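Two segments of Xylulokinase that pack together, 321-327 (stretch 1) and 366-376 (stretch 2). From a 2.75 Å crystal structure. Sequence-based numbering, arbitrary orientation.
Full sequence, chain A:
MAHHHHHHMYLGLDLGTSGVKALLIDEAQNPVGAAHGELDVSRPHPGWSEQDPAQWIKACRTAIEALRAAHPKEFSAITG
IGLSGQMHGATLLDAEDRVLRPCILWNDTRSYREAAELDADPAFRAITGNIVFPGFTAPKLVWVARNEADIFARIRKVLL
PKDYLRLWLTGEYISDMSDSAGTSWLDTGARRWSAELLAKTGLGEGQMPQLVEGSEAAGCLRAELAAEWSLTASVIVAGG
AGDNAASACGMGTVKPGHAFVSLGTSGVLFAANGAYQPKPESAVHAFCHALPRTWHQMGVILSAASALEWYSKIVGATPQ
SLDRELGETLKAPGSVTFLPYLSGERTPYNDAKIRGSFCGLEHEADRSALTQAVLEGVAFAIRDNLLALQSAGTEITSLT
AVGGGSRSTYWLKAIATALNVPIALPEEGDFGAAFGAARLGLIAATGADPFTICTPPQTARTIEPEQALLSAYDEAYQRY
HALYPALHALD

Stretch 1, residues 321-327: SLDRELG
Stretch 2, residues 366-376: DRSALTQAVLE

The contact is fastened by a salt bridge between Glu 325 and Arg 367. Arg 367 NE donates to Glu 325 OE1 at 3.1 Å, nearly straight at 168°, and a weak second bond runs from Arg 367 NH2 to Glu 325 OE2 at 3.4 Å, so carboxylate and guanidinium edge meet as a two-pronged pair. Both CA-to-CB bonds point toward the partner, and both chains begin extended: Glu 325 is t, t with chi3 37°, Arg 367 t, t, p with chi4 -152°. Beside the bridge, one water joins three groups, donating to Leu 322 O (2.9 Å) and Glu 325 OE1 (3.0 Å) and accepting from Thr 371 OG1 (2.9 Å); Thr 371 is m.

Two helices carry these groups, 321-326 and 367-376, their axes 9.4 Å apart at closest approach and crossing at -105°. Register is set by Leu 326 CA to Ser 368 CA, 5.6 Å, and Leu 322 CA to Thr 371 CA, 6.6 Å. Asp 366 (p) caps the second helix, its OD1 accepting from Ala 369 N at 2.8 Å. The first helix ends at Leu 326; Gly 327, the next residue, leaves helical angles with phi/psi of 105/-176, where a CB would be jammed against the preceding carbonyl O.

Packing centres on Leu 326 (t, p), a knob among Ser 368, Thr 371, Gln 372 and Leu 375. Its CD1 lies 3.3 Å from Ser 368 OG and 3.8 Å from Gln 372 CB; its CD2 lies 4.0 Å from Thr 371 CG2 and 3.9 Å from Leu 375 CD1. Small Ser 368 (t) suits the closest CA approach, while Leu 375 (m, t) supplies an apolar wall. One turn earlier, Leu 322 (m, t) leaves its backbone sideways but brings CD2 to 3.8 Å from both Arg 367 CD and Thr 371 OG1. Altogether 443 Å² is buried, with Leu 326 contributing most.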

# COMPACT_ATOMS: atom_id res chain seq x y z
N SER A 321 -6.59 17.39 19.09
CA SER A 321 -6.42 18.10 20.36
C SER A 321 -5.13 17.70 21.06
O SER A 321 -4.42 18.55 21.60
CB SER A 321 -7.61 17.86 21.30
OG SER A 321 -8.85 17.94 20.62
N LEU A 322 -4.81 16.40 21.06
CA LEU A 322 -3.54 15.98 21.64
C LEU A 322 -2.37 16.62 20.90
O LEU A 322 -1.47 17.19 21.52
CB LEU A 322 -3.45 14.45 21.64
CG LEU A 322 -4.49 13.76 22.55
CD1 LEU A 322 -4.36 12.24 22.55
CD2 LEU A 322 -4.43 14.31 23.98
N ASP A 323 -2.42 16.63 19.56
CA ASP A 323 -1.40 17.29 18.76
C ASP A 323 -1.39 18.80 19.03
O ASP A 323 -0.33 19.42 19.18
CB ASP A 323 -1.63 17.00 17.27
CG ASP A 323 -0.63 17.70 16.36
OD1 ASP A 323 0.54 17.28 16.34
OD2 ASP A 323 -1.00 18.68 15.66
N ARG A 324 -2.58 19.42 19.14
CA ARG A 324 -2.64 20.83 19.48
C ARG A 324 -2.10 21.10 20.89
O ARG A 324 -1.46 22.12 21.13
CB ARG A 324 -4.07 21.35 19.34
CG ARG A 324 -4.15 22.85 19.14
CD ARG A 324 -5.59 23.37 19.30
NE ARG A 324 -6.29 22.68 20.38
CZ ARG A 324 -6.28 23.07 21.65
NH1 ARG A 324 -5.62 24.16 22.02
NH2 ARG A 324 -6.93 22.36 22.56
N GLU A 325 -2.34 20.18 21.84
CA GLU A 325 -1.84 20.39 23.20
C GLU A 325 -0.33 20.26 23.27
O GLU A 325 0.33 21.03 23.97
CB GLU A 325 -2.51 19.41 24.17
CG GLU A 325 -2.03 19.50 25.63
CD GLU A 325 -2.72 18.47 26.54
OE1 GLU A 325 -2.97 17.34 26.08
OE2 GLU A 325 -3.06 18.82 27.69
N LEU A 326 0.25 19.31 22.52
CA LEU A 326 1.70 19.10 22.56
C LEU A 326 2.45 20.25 21.90
O LEU A 326 3.50 20.69 22.41
CB LEU A 326 2.03 17.79 21.87
CG LEU A 326 3.46 17.30 21.93
CD1 LEU A 326 3.91 17.16 23.37
CD2 LEU A 326 3.55 15.98 21.18
N GLY A 327 1.94 20.78 20.79
CA GLY A 327 2.49 21.97 20.18
C GLY A 327 3.30 21.69 18.92
O GLY A 327 3.46 20.55 18.46
N ASP A 366 2.44 14.08 32.51
CA ASP A 366 1.06 14.46 32.26
C ASP A 366 0.58 13.85 30.94
O ASP A 366 1.31 13.12 30.26
CB ASP A 366 0.91 15.99 32.27
CG ASP A 366 1.89 16.69 31.32
OD1 ASP A 366 2.50 16.05 30.44
OD2 ASP A 366 2.07 17.92 31.45
N ARG A 367 -0.66 14.16 30.57
CA ARG A 367 -1.21 13.64 29.32
C ARG A 367 -0.34 13.99 28.13
O ARG A 367 -0.15 13.16 27.24
CB ARG A 367 -2.62 14.16 29.09
CG ARG A 367 -3.21 13.58 27.85
CD ARG A 367 -4.65 13.95 27.72
NE ARG A 367 -4.88 15.38 27.57
CZ ARG A 367 -5.98 15.98 27.97
NH1 ARG A 367 -6.95 15.27 28.55
NH2 ARG A 367 -6.12 17.29 27.80
N SER A 368 0.14 15.24 28.06
CA SER A 368 0.97 15.68 26.94
C SER A 368 2.29 14.91 26.89
O SER A 368 2.82 14.64 25.80
CB SER A 368 1.22 17.18 27.04
OG SER A 368 2.37 17.56 26.30
N ALA A 369 2.86 14.57 28.04
CA ALA A 369 4.11 13.83 28.00
C ALA A 369 3.91 12.45 27.41
O ALA A 369 4.78 11.94 26.71
CB ALA A 369 4.72 13.73 29.40
N LEU A 370 2.75 11.84 27.64
CA LEU A 370 2.51 10.51 27.09
C LEU A 370 2.17 10.59 25.61
O LEU A 370 2.64 9.76 24.83
CB LEU A 370 1.41 9.80 27.87
CG LEU A 370 1.93 8.90 28.98
CD1 LEU A 370 2.69 9.69 29.99
CD2 LEU A 370 0.77 8.21 29.63
N THR A 371 1.39 11.60 25.20
CA THR A 371 1.24 11.92 23.78
C THR A 371 2.60 12.01 23.08
O THR A 371 2.83 11.36 22.05
CB THR A 371 0.47 13.23 23.61
OG1 THR A 371 -0.87 13.06 24.08
CG2 THR A 371 0.44 13.69 22.14
N GLN A 372 3.53 12.79 23.66
CA GLN A 372 4.88 12.92 23.11
C GLN A 372 5.56 11.57 22.96
O GLN A 372 6.17 11.28 21.92
CB GLN A 372 5.70 13.83 23.99
CG GLN A 372 7.04 14.21 23.48
CD GLN A 372 7.80 14.99 24.53
OE1 GLN A 372 7.26 15.92 25.14
NE2 GLN A 372 9.04 14.60 24.78
N ALA A 373 5.46 10.71 23.97
CA ALA A 373 6.12 9.41 23.90
C ALA A 373 5.49 8.52 22.83
O ALA A 373 6.17 7.65 22.27
CB ALA A 373 6.10 8.74 25.27
N VAL A 374 4.19 8.69 22.57
CA VAL A 374 3.55 7.93 21.50
C VAL A 374 4.11 8.34 20.14
O VAL A 374 4.42 7.49 19.31
CB VAL A 374 2.01 8.10 21.53
CG1 VAL A 374 1.35 7.46 20.27
CG2 VAL A 374 1.42 7.54 22.83
N LEU A 375 4.26 9.65 19.91
CA LEU A 375 4.82 10.10 18.64
C LEU A 375 6.29 9.72 18.53
O LEU A 375 6.73 9.23 17.48
CB LEU A 375 4.64 11.62 18.47
CG LEU A 375 3.23 12.24 18.56
CD1 LEU A 375 3.20 13.67 18.04
CD2 LEU A 375 2.18 11.38 17.86
N GLU A 376 7.06 9.89 19.62
CA GLU A 376 8.46 9.46 19.61
C GLU A 376 8.59 7.98 19.30
O GLU A 376 9.43 7.58 18.47
CB GLU A 376 9.11 9.76 20.95
CG GLU A 376 9.49 11.18 21.20
CD GLU A 376 9.65 11.48 22.69
OE1 GLU A 376 9.52 10.54 23.50
OE2 GLU A 376 9.90 12.66 23.03
O HOH W 1 -1.23 15.95 24.13